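Local coordinates for protein deferrochelatase (PDB 5DE0) that binds heme b and probably acts as a dye-decolorizing (DyP-type) peroxidase, using peroxide to oxidise its substrates, at residues K6-I11 against T57-F62; L24-N29 against Q123-V128; A31-A36 against S119-D124; F62-W67 against P76-F81; T94-L99 against T285-F290. All blocks are in the same frame, centred on the assembly; numbering follows the deposited sequence.

Contact 1: K6-I11 against T57-F62; sequences KSQTAI and TVSVAF
The carboxamide of Gln8 lies alongside the backbone of strand 57-62 and takes both polar groups of Val60. CG of Gln8 is anti to its own carbonyl carbon (chi1 -61°), and the chain runs on extended (chi2 -173°), so the amide reaches two residues past Val58. Gln8 OE1 accepts from Val60 N at 2.8 Å. The N-H points almost straight at the oxygen, but it comes from above the plane of the side-chain carbonyl. Gln8 NE2 donates to Val60 O at 2.9 Å, on a lone pair of that carbonyl and close to the amide plane of Gln8. The two bonds fix which end of the amide is which. NE2 also bonds Pro292 O, so it has two acceptors.

Thr9 carries its hydroxyl in the crowded position between backbone N and carbonyl carbon. From there Thr9 OG1 accepts from Val58 N at 3.1 Å. A weak bond of 3.4 Å from Ala10 N to Val58 O follows. The methyl of Ala10 rests over the strand, with Ala10 CB 3.7 Å from Ser59 CB. Ile11 adds CG1, 3.8 Å from Ser59 OG. Thr57 OG1 lies close to Ala10 but is hydrogen-bonded to His103 O.

Within the chain, strand 57-62 is an outermost strand of its four-stranded antiparallel sheet. Its other side pairs with strand 98-104. Here two side chains of a loop take the place of a further strand and satisfy the edge N-H groups of Val58 and Val60. The sheet belongs to the N-terminal ferredoxin-like half of the DyP-type peroxidase fold.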
# COMPACT_ATOMS: atom_id res chain seq x y z
N LYS B 6 7.57 31.43 -1.58
CA LYS B 6 7.47 30.12 -2.20
C LYS B 6 7.08 29.03 -1.21
O LYS B 6 7.81 28.74 -0.26
CB LYS B 6 8.79 29.74 -2.87
CG LYS B 6 8.99 30.34 -4.25
CD LYS B 6 10.23 29.76 -4.91
CE LYS B 6 10.34 30.21 -6.35
NZ LYS B 6 9.14 29.82 -7.14
N SER B 7 5.92 28.43 -1.44
CA SER B 7 5.46 27.30 -0.64
C SER B 7 6.19 26.02 -1.02
O SER B 7 6.82 25.95 -2.08
CB SER B 7 3.95 27.11 -0.81
OG SER B 7 3.61 26.94 -2.18
N GLN B 8 6.10 25.01 -0.17
CA GLN B 8 6.67 23.71 -0.48
C GLN B 8 5.84 23.03 -1.57
O GLN B 8 4.62 23.19 -1.61
CB GLN B 8 6.78 22.84 0.78
CG GLN B 8 7.67 23.45 1.85
CD GLN B 8 7.92 22.53 3.04
OE1 GLN B 8 8.48 21.45 2.89
NE2 GLN B 8 7.50 22.97 4.22
N THR B 9 6.51 22.28 -2.44
CA THR B 9 5.94 21.83 -3.71
C THR B 9 4.68 20.97 -3.62
O THR B 9 3.99 20.79 -4.62
CB THR B 9 6.98 21.05 -4.51
OG1 THR B 9 7.40 19.90 -3.76
CG2 THR B 9 8.19 21.92 -4.82
N ALA B 10 4.39 20.42 -2.45
CA ALA B 10 3.27 19.48 -2.33
C ALA B 10 1.92 20.17 -2.16
O ALA B 10 0.88 19.59 -2.48
CB ALA B 10 3.52 18.53 -1.16
N ILE B 11 1.94 21.40 -1.67
CA ILE B 11 0.72 22.08 -1.23
C ILE B 11 -0.18 22.57 -2.36
O ILE B 11 -1.34 22.16 -2.47
CB ILE B 11 1.06 23.28 -0.32
CG1 ILE B 11 1.95 22.82 0.84
CG2 ILE B 11 -0.21 23.93 0.20
CD1 ILE B 11 2.35 23.93 1.77
N THR B 57 6.50 15.43 -5.25
CA THR B 57 6.47 16.65 -4.46
C THR B 57 6.65 16.32 -2.99
O THR B 57 6.53 15.16 -2.58
CB THR B 57 5.16 17.42 -4.65
OG1 THR B 57 4.07 16.61 -4.21
CG2 THR B 57 4.96 17.78 -6.12
N VAL B 58 6.93 17.34 -2.17
CA VAL B 58 7.13 17.12 -0.75
C VAL B 58 6.77 18.37 0.06
O VAL B 58 6.94 19.50 -0.40
CB VAL B 58 8.59 16.70 -0.44
CG1 VAL B 58 9.56 17.83 -0.76
CG2 VAL B 58 8.74 16.23 1.00
N SER B 59 6.26 18.16 1.27
CA SER B 59 6.03 19.25 2.21
C SER B 59 6.30 18.77 3.64
O SER B 59 5.66 17.84 4.12
CB SER B 59 4.60 19.78 2.10
OG SER B 59 4.39 20.82 3.03
N VAL B 60 7.26 19.41 4.30
CA VAL B 60 7.64 19.05 5.66
C VAL B 60 7.03 20.04 6.65
O VAL B 60 7.20 21.25 6.52
CB VAL B 60 9.16 19.02 5.84
CG1 VAL B 60 9.52 18.60 7.25
CG2 VAL B 60 9.80 18.08 4.82
N ALA B 61 6.34 19.51 7.66
CA ALA B 61 5.65 20.35 8.63
C ALA B 61 5.94 19.92 10.06
O ALA B 61 6.22 18.75 10.33
CB ALA B 61 4.15 20.33 8.37
N PHE B 62 5.88 20.88 10.98
CA PHE B 62 6.22 20.61 12.38
C PHE B 62 5.07 20.98 13.31
O PHE B 62 4.36 21.96 13.06
CB PHE B 62 7.48 21.39 12.78
CG PHE B 62 8.65 21.15 11.87
CD1 PHE B 62 8.90 22.00 10.81
CD2 PHE B 62 9.50 20.08 12.09
CE1 PHE B 62 9.99 21.78 9.97
CE2 PHE B 62 10.59 19.86 11.26
CZ PHE B 62 10.83 20.71 10.20

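Contact 2: L24-N29 against Q123-V128; sequences LKVRQN and QDIEIV
The guanidinium of Arg27 has Lys25 CG over the centre of one face, 3.7 Å above the plane, and Glu126 OE1 at its edge. The carboxylate is turned 51° from it. At 4.1 Å, Arg27 NE and Glu126 OE1 are too far apart for a salt bridge. The carboxylate of Asp124 is met in two ways. Gln28 NE2 comes to OD1 of Asp124 on the anti lone pair at 3.0 Å. Asn29 ND2 reaches the same OD1 from above the carboxylate plane at 2.9 Å, its amide nearly perpendicular.

Strands 24-26 and 125-127 run antiparallel. Lys25 and Glu126 form the hydrogen-bonded pair, with Lys25 N 2.7 Å from Glu126 O. Past the strand, Asp124 O takes both Arg27 N and Gln28 N. On the face shared by Leu24, Val26 and Ile125, CD1 of Ile125 lies 3.6 Å from Leu24 CD1 and also touches Val26 CG2. On the other face, Lys25 sends NZ away to salt bridges with Asp95 and Asp97.

The two backbone donors on Asp124 O tie the end of strand 18-26 to the start of strand 125-134. The two side-chain amides on OD1 are consistent with a charged carboxylate.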
# COMPACT_ATOMS: atom_id res chain seq x y z
N LEU B 24 5.81 11.25 12.48
CA LEU B 24 6.91 10.69 13.25
C LEU B 24 7.24 11.51 14.49
O LEU B 24 6.89 12.69 14.59
CB LEU B 24 8.16 10.55 12.36
CG LEU B 24 8.77 11.80 11.72
CD1 LEU B 24 9.88 12.38 12.58
CD2 LEU B 24 9.28 11.49 10.32
N LYS B 25 7.90 10.87 15.45
CA LYS B 25 8.31 11.51 16.68
C LYS B 25 9.84 11.53 16.75
O LYS B 25 10.49 10.55 16.39
CB LYS B 25 7.73 10.79 17.89
CG LYS B 25 7.93 11.49 19.22
CD LYS B 25 6.92 12.62 19.41
CE LYS B 25 7.14 13.33 20.74
NZ LYS B 25 6.21 14.47 20.93
N VAL B 26 10.40 12.65 17.20
CA VAL B 26 11.85 12.78 17.29
C VAL B 26 12.35 12.44 18.69
O VAL B 26 12.07 13.15 19.65
CB VAL B 26 12.31 14.20 16.92
CG1 VAL B 26 13.82 14.28 16.89
CG2 VAL B 26 11.72 14.61 15.58
N ARG B 27 13.08 11.33 18.80
CA ARG B 27 13.50 10.82 20.10
C ARG B 27 14.89 11.31 20.52
O ARG B 27 15.11 11.64 21.69
CB ARG B 27 13.47 9.29 20.10
CG ARG B 27 12.07 8.71 20.10
CD ARG B 27 11.23 9.33 21.21
NE ARG B 27 9.86 8.83 21.23
CZ ARG B 27 8.91 9.26 22.05
NH1 ARG B 27 9.18 10.21 22.93
NH2 ARG B 27 7.70 8.74 21.99
N GLN B 28 15.82 11.35 19.58
CA GLN B 28 17.18 11.79 19.88
C GLN B 28 17.86 12.39 18.65
O GLN B 28 17.29 12.38 17.56
CB GLN B 28 18.01 10.62 20.41
CG GLN B 28 18.16 9.48 19.43
CD GLN B 28 19.17 8.44 19.87
OE1 GLN B 28 19.50 8.34 21.06
NE2 GLN B 28 19.69 7.67 18.92
N ASN B 29 19.07 12.91 18.85
CA ASN B 29 19.87 13.51 17.78
C ASN B 29 19.07 14.49 16.93
O ASN B 29 19.07 14.41 15.70
CB ASN B 29 20.48 12.43 16.89
CG ASN B 29 21.62 11.70 17.56
OD1 ASN B 29 22.40 12.29 18.31
ND2 ASN B 29 21.72 10.40 17.31
N GLN B 123 17.34 5.45 13.81
CA GLN B 123 17.39 5.15 15.24
C GLN B 123 17.06 6.38 16.09
O GLN B 123 16.85 6.27 17.30
CB GLN B 123 18.77 4.61 15.62
CG GLN B 123 19.13 3.32 14.91
CD GLN B 123 18.19 2.18 15.24
OE1 GLN B 123 17.43 1.72 14.39
NE2 GLN B 123 18.22 1.73 16.49
N ASP B 124 17.02 7.54 15.45
CA ASP B 124 16.73 8.79 16.13
C ASP B 124 15.24 9.10 16.10
O ASP B 124 14.77 10.04 16.74
CB ASP B 124 17.51 9.94 15.49
CG ASP B 124 18.98 9.62 15.29
OD1 ASP B 124 19.56 8.92 16.16
OD2 ASP B 124 19.55 10.05 14.27
N ILE B 125 14.50 8.29 15.35
CA ILE B 125 13.11 8.58 15.01
C ILE B 125 12.19 7.39 15.28
O ILE B 125 12.57 6.24 15.09
CB ILE B 125 13.00 8.98 13.51
CG1 ILE B 125 13.64 10.35 13.29
CG2 ILE B 125 11.56 9.01 13.04
CD1 ILE B 125 13.00 11.44 14.10
N GLU B 126 10.97 7.68 15.73
CA GLU B 126 9.92 6.68 15.75
C GLU B 126 8.75 7.12 14.88
O GLU B 126 8.13 8.15 15.14
CB GLU B 126 9.44 6.41 17.17
CG GLU B 126 8.24 5.47 17.24
CD GLU B 126 7.87 5.10 18.66
OE1 GLU B 126 8.72 5.26 19.56
OE2 GLU B 126 6.72 4.67 18.88
N ILE B 127 8.46 6.35 13.84
CA ILE B 127 7.35 6.65 12.94
C ILE B 127 6.03 6.23 13.58
O ILE B 127 5.72 5.05 13.67
CB ILE B 127 7.52 5.94 11.58
CG1 ILE B 127 8.84 6.36 10.92
CG2 ILE B 127 6.33 6.23 10.68
CD1 ILE B 127 9.07 5.73 9.56
N VAL B 128 5.25 7.22 14.01
CA VAL B 128 3.98 6.97 14.69
C VAL B 128 2.93 6.42 13.73
O VAL B 128 2.15 5.54 14.09
CB VAL B 128 3.45 8.25 15.36
CG1 VAL B 128 2.16 7.97 16.12
CG2 VAL B 128 4.50 8.84 16.29

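Contact 3: A31-A36 against S119-D124; sequences AHVLQA and SDIAQD
The best-held side-chain atom is Asp124 OD1. Two side-chain amides grip it, Gln28 NE2 and Asn29 ND2, both from the turn just before helix 30-38. The backbone O of Asp124 has two donors as well. No hydrogen bond joins 31-36 to 119-124 directly, so these bonds hold Asp124 beside the helix while apolar groups make the contact itself. With OD1 held, the CB of Asp124 lies against the first full turn of the helix. There it meets Val33 CG2 at 3.7 Å, and the two side chains pass antiparallel to one another.

Ile121 does most of the packing. Its CG1 sits in the crowded position between backbone N and carbonyl carbon (chi1 59°), and CD1 is carried on outward (chi2 167°). Both methyls therefore face the helix. The tip, Ile121 CD1, touches Ala36 CB at 3.6 Å. The same CD1 lies 3.9 Å from Val33 CG1, where Ile121 runs nearly perpendicular to Val33. The second branch, Ile121 CG2, rests on the helix backbone, 3.6 Å from His32 O. His32 O is already used inside the helix, accepting from Ala36 N at 3.1 Å. Ile121 thus spans one turn, touching His32, Val33 and Ala36.

The loop 119-124 is itself drawn together by a bond from Asp124 N to Ile121 O. This loop joins helix 108-117 to strand 125-134. Val33 also packs on Val26 and Ile125, so helix 30-38 lies over the end of the four-stranded sheet, where strands 18-26 and 125-134 pair. Leu34 points away from this loop and packs on Phe70 and Leu302.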
# COMPACT_ATOMS: atom_id res chain seq x y z
N ALA B 31 19.36 17.51 15.97
CA ALA B 31 20.04 18.30 14.95
C ALA B 31 20.26 17.48 13.69
O ALA B 31 20.16 17.99 12.57
CB ALA B 31 21.36 18.83 15.47
N HIS B 32 20.55 16.19 13.86
CA HIS B 32 20.76 15.30 12.73
C HIS B 32 19.44 15.05 12.01
O HIS B 32 19.40 14.94 10.78
CB HIS B 32 21.36 13.96 13.18
CG HIS B 32 22.67 14.09 13.91
ND1 HIS B 32 23.20 15.31 14.28
CD2 HIS B 32 23.55 13.15 14.33
CE1 HIS B 32 24.35 15.11 14.91
NE2 HIS B 32 24.58 13.81 14.95
N VAL B 33 18.36 14.98 12.78
CA VAL B 33 17.03 14.75 12.23
C VAL B 33 16.55 15.95 11.41
O VAL B 33 16.03 15.78 10.31
CB VAL B 33 16.01 14.46 13.34
CG1 VAL B 33 14.61 14.32 12.76
CG2 VAL B 33 16.40 13.19 14.10
N LEU B 34 16.74 17.15 11.95
CA LEU B 34 16.36 18.38 11.26
C LEU B 34 17.08 18.52 9.93
O LEU B 34 16.48 18.89 8.92
CB LEU B 34 16.64 19.60 12.14
CG LEU B 34 16.28 20.96 11.55
CD1 LEU B 34 14.82 20.99 11.12
CD2 LEU B 34 16.57 22.08 12.54
N GLN B 35 18.38 18.21 9.93
CA GLN B 35 19.18 18.26 8.71
C GLN B 35 18.64 17.30 7.66
O GLN B 35 18.51 17.66 6.49
CB GLN B 35 20.65 17.93 9.02
CG GLN B 35 21.39 19.02 9.77
CD GLN B 35 22.87 18.71 9.92
OE1 GLN B 35 23.37 17.73 9.36
NE2 GLN B 35 23.58 19.54 10.68
N ALA B 36 18.33 16.08 8.09
CA ALA B 36 17.80 15.07 7.20
C ALA B 36 16.45 15.48 6.61
O ALA B 36 16.13 15.14 5.47
CB ALA B 36 17.67 13.74 7.93
N SER B 119 17.20 7.29 6.17
CA SER B 119 18.13 6.17 6.31
C SER B 119 19.17 6.40 7.41
O SER B 119 19.50 5.47 8.15
CB SER B 119 18.84 5.91 4.98
OG SER B 119 19.67 4.76 5.07
N ASP B 120 19.67 7.62 7.52
CA ASP B 120 20.71 7.94 8.50
C ASP B 120 20.16 8.25 9.89
O ASP B 120 20.89 8.21 10.87
CB ASP B 120 21.55 9.12 8.01
CG ASP B 120 22.40 8.79 6.80
OD1 ASP B 120 22.65 7.59 6.56
OD2 ASP B 120 22.81 9.72 6.09
N ILE B 121 18.86 8.55 9.97
CA ILE B 121 18.25 8.93 11.24
C ILE B 121 17.17 7.96 11.70
O ILE B 121 16.23 8.34 12.40
CB ILE B 121 17.64 10.35 11.16
CG1 ILE B 121 16.57 10.41 10.07
CG2 ILE B 121 18.73 11.38 10.90
CD1 ILE B 121 15.71 11.65 10.14
N ALA B 122 17.31 6.70 11.30
CA ALA B 122 16.31 5.68 11.62
C ALA B 122 16.21 5.40 13.12
O ALA B 122 15.12 5.15 13.64
CB ALA B 122 16.62 4.39 10.86
N GLN B 123 17.34 5.45 13.81
CA GLN B 123 17.39 5.15 15.24
C GLN B 123 17.06 6.38 16.09
O GLN B 123 16.85 6.27 17.30
CB GLN B 123 18.77 4.61 15.62
CG GLN B 123 19.13 3.32 14.91
CD GLN B 123 18.19 2.18 15.24
OE1 GLN B 123 17.43 1.72 14.39
NE2 GLN B 123 18.22 1.73 16.49
N ASP B 124 17.02 7.54 15.45
CA ASP B 124 16.73 8.79 16.13
C ASP B 124 15.24 9.10 16.10
O ASP B 124 14.77 10.04 16.74
CB ASP B 124 17.51 9.94 15.49
CG ASP B 124 18.98 9.62 15.29
OD1 ASP B 124 19.56 8.92 16.16
OD2 ASP B 124 19.55 10.05 14.27

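Contact 4: F62-W67 against P76-F81; sequences FSKGFW and PELIDF
This is a packing contact of Leu78 and the Lys64 methylenes, with one water bridge, between the short, weakly bonded helix 64-67 and the loop that leads to strand 84-86. Leu78 carries it. Its CG is anti to the backbone N (chi1 -179°), which turns its branched end toward the start of the helix. Leu78 CG lies 3.8 Å from Lys64 CA. Leu78 CD2 also reaches the indole of Trp67, 4.0 Å from CE3, and Leu78 stands roughly square to the Trp67 side chain.

The helix start is an N-cap. Ser63 OG accepts a weak bond from Phe66 N, and the same hydroxyl is hydrogen-bonded to Val96 O. Lys64 N, in the first turn, is satisfied by a water that accepts from it at 2.9 Å and donates to Ile79 O at 2.9 Å. The water thus joins two backbones that do not bond directly.

Lys64 bends at chi2 (67°), so its methylenes run along the loop. CD of Lys64 is 3.3 Å from Leu78 O. Asp80 OD1 lies 3.2 Å from Lys64 CB, yet the charged ends stay well apart, with Lys64 NZ 7.0 Å from Asp80 OD1. Leu78 also packs on Phe290 and Ile79 on Tyr288, both of strand 281-291.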
# COMPACT_ATOMS: atom_id res chain seq x y z
N PHE B 62 5.88 20.88 10.98
CA PHE B 62 6.22 20.61 12.38
C PHE B 62 5.07 20.98 13.31
O PHE B 62 4.36 21.96 13.06
CB PHE B 62 7.48 21.39 12.78
CG PHE B 62 8.65 21.15 11.87
CD1 PHE B 62 8.90 22.00 10.81
CD2 PHE B 62 9.50 20.08 12.09
CE1 PHE B 62 9.99 21.78 9.97
CE2 PHE B 62 10.59 19.86 11.26
CZ PHE B 62 10.83 20.71 10.20
N SER B 63 4.90 20.21 14.38
CA SER B 63 3.84 20.46 15.34
C SER B 63 4.18 21.61 16.29
O SER B 63 5.31 22.09 16.30
CB SER B 63 3.54 19.20 16.16
OG SER B 63 4.63 18.87 17.00
N LYS B 64 3.20 22.05 17.07
CA LYS B 64 3.39 23.11 18.05
C LYS B 64 4.45 22.73 19.07
O LYS B 64 5.32 23.55 19.41
CB LYS B 64 2.06 23.42 18.75
CG LYS B 64 2.21 24.27 20.00
CD LYS B 64 2.69 25.67 19.68
CE LYS B 64 2.69 26.56 20.92
NZ LYS B 64 3.09 27.95 20.60
N GLY B 65 4.38 21.50 19.56
CA GLY B 65 5.31 21.03 20.57
C GLY B 65 6.75 20.98 20.09
O GLY B 65 7.67 21.34 20.83
N PHE B 66 6.95 20.55 18.85
CA PHE B 66 8.30 20.44 18.30
C PHE B 66 8.84 21.80 17.86
O PHE B 66 10.05 21.98 17.74
CB PHE B 66 8.31 19.46 17.12
CG PHE B 66 9.70 19.15 16.61
CD1 PHE B 66 10.48 18.20 17.25
CD2 PHE B 66 10.21 19.80 15.49
CE1 PHE B 66 11.76 17.91 16.79
CE2 PHE B 66 11.49 19.51 15.02
CZ PHE B 66 12.27 18.56 15.68
N TRP B 67 7.94 22.74 17.60
CA TRP B 67 8.36 24.06 17.13
C TRP B 67 9.08 24.83 18.24
O TRP B 67 9.84 25.76 17.95
CB TRP B 67 7.16 24.85 16.62
CG TRP B 67 7.56 25.89 15.61
CD1 TRP B 67 8.17 27.09 15.85
CD2 TRP B 67 7.38 25.82 14.18
NE1 TRP B 67 8.39 27.76 14.68
CE2 TRP B 67 7.91 27.01 13.64
CE3 TRP B 67 6.83 24.87 13.32
CZ2 TRP B 67 7.90 27.27 12.26
CZ3 TRP B 67 6.83 25.13 11.97
CH2 TRP B 67 7.36 26.31 11.45
N PRO B 76 1.57 32.26 14.85
CA PRO B 76 0.61 32.82 15.81
C PRO B 76 -0.53 31.88 16.18
O PRO B 76 -0.94 31.83 17.34
CB PRO B 76 0.06 34.05 15.07
CG PRO B 76 1.16 34.46 14.15
CD PRO B 76 1.80 33.16 13.71
N GLU B 77 -1.03 31.12 15.21
CA GLU B 77 -2.21 30.28 15.41
C GLU B 77 -1.88 28.81 15.66
O GLU B 77 -2.78 28.00 15.90
CB GLU B 77 -3.15 30.40 14.21
CG GLU B 77 -3.47 31.83 13.80
CD GLU B 77 -4.47 31.89 12.67
OE1 GLU B 77 -5.44 31.11 12.69
OE2 GLU B 77 -4.28 32.72 11.75
N LEU B 78 -0.60 28.46 15.59
CA LEU B 78 -0.19 27.06 15.76
C LEU B 78 -0.41 26.59 17.20
O LEU B 78 0.17 27.14 18.14
CB LEU B 78 1.27 26.88 15.36
CG LEU B 78 1.83 25.46 15.48
CD1 LEU B 78 1.01 24.48 14.64
CD2 LEU B 78 3.29 25.42 15.06
N ILE B 79 -1.26 25.58 17.37
CA ILE B 79 -1.55 25.01 18.68
C ILE B 79 -1.54 23.49 18.62
O ILE B 79 -1.49 22.90 17.54
CB ILE B 79 -2.93 25.47 19.21
CG1 ILE B 79 -4.05 24.91 18.33
CG2 ILE B 79 -3.01 26.99 19.29
CD1 ILE B 79 -5.44 25.21 18.85
N ASP B 80 -1.60 22.85 19.78
CA ASP B 80 -1.77 21.41 19.85
C ASP B 80 -3.17 21.03 19.38
O ASP B 80 -4.12 21.77 19.60
CB ASP B 80 -1.54 20.89 21.27
CG ASP B 80 -0.08 20.88 21.66
OD1 ASP B 80 0.75 21.41 20.89
OD2 ASP B 80 0.25 20.34 22.74
N PHE B 81 -3.28 19.89 18.71
CA PHE B 81 -4.57 19.39 18.26
C PHE B 81 -5.41 18.96 19.45
O PHE B 81 -5.08 17.97 20.11
CB PHE B 81 -4.37 18.23 17.28
CG PHE B 81 -5.63 17.78 16.59
CD1 PHE B 81 -6.46 16.83 17.16
CD2 PHE B 81 -5.98 18.30 15.35
CE1 PHE B 81 -7.61 16.41 16.53
CE2 PHE B 81 -7.13 17.89 14.71
CZ PHE B 81 -7.94 16.94 15.30
O HOH W 1 0.51 20.89 16.74

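Contact 5: T94-L99 against T285-F290; sequences TDVDVL and TGAYFF
The two backbones meet at one end only, where Thr94 N donates to Gly286 O at 2.8 Å, in the plane of the carbonyl. Thr94 OG1, anti to its own carbonyl carbon (chi1 -47°), accepts from Gly286 N at 3.0 Å. A water donates to Thr94 O and, weakly, to Gly286 O.

The ring of Phe289 has Leu99 CB over the centre of one face, 3.6 Å from the centroid and 5° off the normal, a CH-pi contact. Leu99 CD2 lies beyond the rim on the same side, 3.8 Å from Phe289 CD1. Val96 CG2 sits at the ring edge, in its plane. Val96 CG1 fills the corner between Phe289 CZ and Ala287 CB, 3.5 Å from the latter. At the start of strand 98-104, Asp97 and Val98 lie opposite the single residue Leu24, a classic beta bulge.

Phe289 also packs on Val174 and Val176 of strand 172-181. The contact joins the N-terminal and C-terminal sheets. Its Gly286 end is near the heme, about 9 Å from Gly286 and not in contact. Two bonds to one threonine thus fix Gly286 where the sheets part, while the rest of the joint depends on apolar packing.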
# COMPACT_ATOMS: atom_id res chain seq x y z
N THR B 94 -2.88 12.94 18.49
CA THR B 94 -1.69 12.11 18.34
C THR B 94 -0.43 12.84 18.78
O THR B 94 -0.22 14.00 18.42
CB THR B 94 -1.50 11.64 16.88
OG1 THR B 94 -2.75 11.14 16.37
CG2 THR B 94 -0.45 10.55 16.80
N ASP B 95 0.40 12.17 19.57
CA ASP B 95 1.70 12.71 19.96
C ASP B 95 2.67 12.58 18.79
O ASP B 95 3.20 11.51 18.52
CB ASP B 95 2.24 12.00 21.20
CG ASP B 95 3.57 12.58 21.68
OD1 ASP B 95 3.88 13.74 21.33
OD2 ASP B 95 4.29 11.87 22.42
N VAL B 96 2.88 13.69 18.08
CA VAL B 96 3.69 13.68 16.87
C VAL B 96 4.43 15.01 16.70
O VAL B 96 3.90 16.07 17.00
CB VAL B 96 2.81 13.40 15.62
CG1 VAL B 96 1.60 14.33 15.60
CG2 VAL B 96 3.61 13.53 14.33
N ASP B 97 5.68 14.93 16.23
CA ASP B 97 6.50 16.12 16.05
C ASP B 97 6.56 16.60 14.60
O ASP B 97 6.59 17.80 14.34
CB ASP B 97 7.93 15.86 16.53
CG ASP B 97 8.01 15.61 18.03
OD1 ASP B 97 7.15 16.13 18.76
OD2 ASP B 97 8.94 14.89 18.46
N VAL B 98 6.59 15.66 13.66
CA VAL B 98 6.86 15.99 12.26
C VAL B 98 5.90 15.29 11.29
O VAL B 98 5.58 14.11 11.45
CB VAL B 98 8.31 15.62 11.88
CG1 VAL B 98 8.57 15.86 10.39
CG2 VAL B 98 9.31 16.40 12.72
N LEU B 99 5.45 16.04 10.29
CA LEU B 99 4.69 15.47 9.18
C LEU B 99 5.50 15.53 7.89
O LEU B 99 6.05 16.57 7.53
CB LEU B 99 3.36 16.21 9.01
CG LEU B 99 2.60 16.00 7.69
CD1 LEU B 99 2.21 14.54 7.49
CD2 LEU B 99 1.37 16.90 7.62
N THR B 285 -6.28 9.09 14.23
CA THR B 285 -5.20 10.03 14.50
C THR B 285 -5.72 11.46 14.36
O THR B 285 -6.79 11.68 13.80
CB THR B 285 -4.00 9.83 13.56
OG1 THR B 285 -4.42 10.04 12.20
CG2 THR B 285 -3.42 8.44 13.70
N GLY B 286 -4.95 12.42 14.87
CA GLY B 286 -5.31 13.82 14.76
C GLY B 286 -4.16 14.71 15.18
O GLY B 286 -3.59 14.54 16.26
N ALA B 287 -3.80 15.67 14.32
CA ALA B 287 -2.66 16.53 14.60
C ALA B 287 -2.69 17.83 13.80
O ALA B 287 -3.17 17.87 12.67
CB ALA B 287 -1.37 15.79 14.32
N TYR B 288 -2.18 18.90 14.42
CA TYR B 288 -1.99 20.17 13.74
C TYR B 288 -0.51 20.39 13.44
O TYR B 288 0.35 19.99 14.22
CB TYR B 288 -2.52 21.33 14.59
CG TYR B 288 -4.02 21.52 14.56
CD1 TYR B 288 -4.75 21.29 13.40
CD2 TYR B 288 -4.71 21.93 15.70
CE1 TYR B 288 -6.12 21.47 13.38
CE2 TYR B 288 -6.08 22.10 15.68
CZ TYR B 288 -6.78 21.87 14.52
OH TYR B 288 -8.14 22.05 14.50
N PHE B 289 -0.23 21.01 12.30
CA PHE B 289 1.14 21.34 11.92
C PHE B 289 1.20 22.72 11.28
O PHE B 289 0.18 23.34 11.00
CB PHE B 289 1.70 20.31 10.94
CG PHE B 289 1.71 18.91 11.46
CD1 PHE B 289 0.64 18.06 11.21
CD2 PHE B 289 2.79 18.42 12.18
CE1 PHE B 289 0.65 16.76 11.68
CE2 PHE B 289 2.80 17.12 12.65
CZ PHE B 289 1.73 16.29 12.40
N PHE B 290 2.42 23.20 11.05
CA PHE B 290 2.63 24.33 10.17
C PHE B 290 3.74 23.99 9.18
O PHE B 290 4.87 23.70 9.57
CB PHE B 290 2.98 25.59 10.94
CG PHE B 290 3.11 26.81 10.08
CD1 PHE B 290 4.35 27.20 9.58
CD2 PHE B 290 2.00 27.57 9.76
CE1 PHE B 290 4.46 28.33 8.79
CE2 PHE B 290 2.11 28.69 8.97
CZ PHE B 290 3.34 29.08 8.48
O HOH W 2 -1.51 16.31 18.37

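In the fold
From the N terminus, contact 1 closes a loop from 6-11 to 57-62, which holds strand 18-26 and helix 30-38. These lead to contacts 2 and 3. Those two cross contact 1 and end together on 119-128, sharing Gln123 and Asp124. Contact 4 closes a short loop straight after strand 57-62. It shares Phe62 with contact 1 and lies within the larger loops of contacts 2 and 3. Contact 5 makes the longest closure, from 94-99 to 285-290. It crosses contacts 2 and 3, and ties the N-terminal sheet to the C-terminal one. Contact 5 touches contact 4 through Ser63 and contact 2 through Lys25.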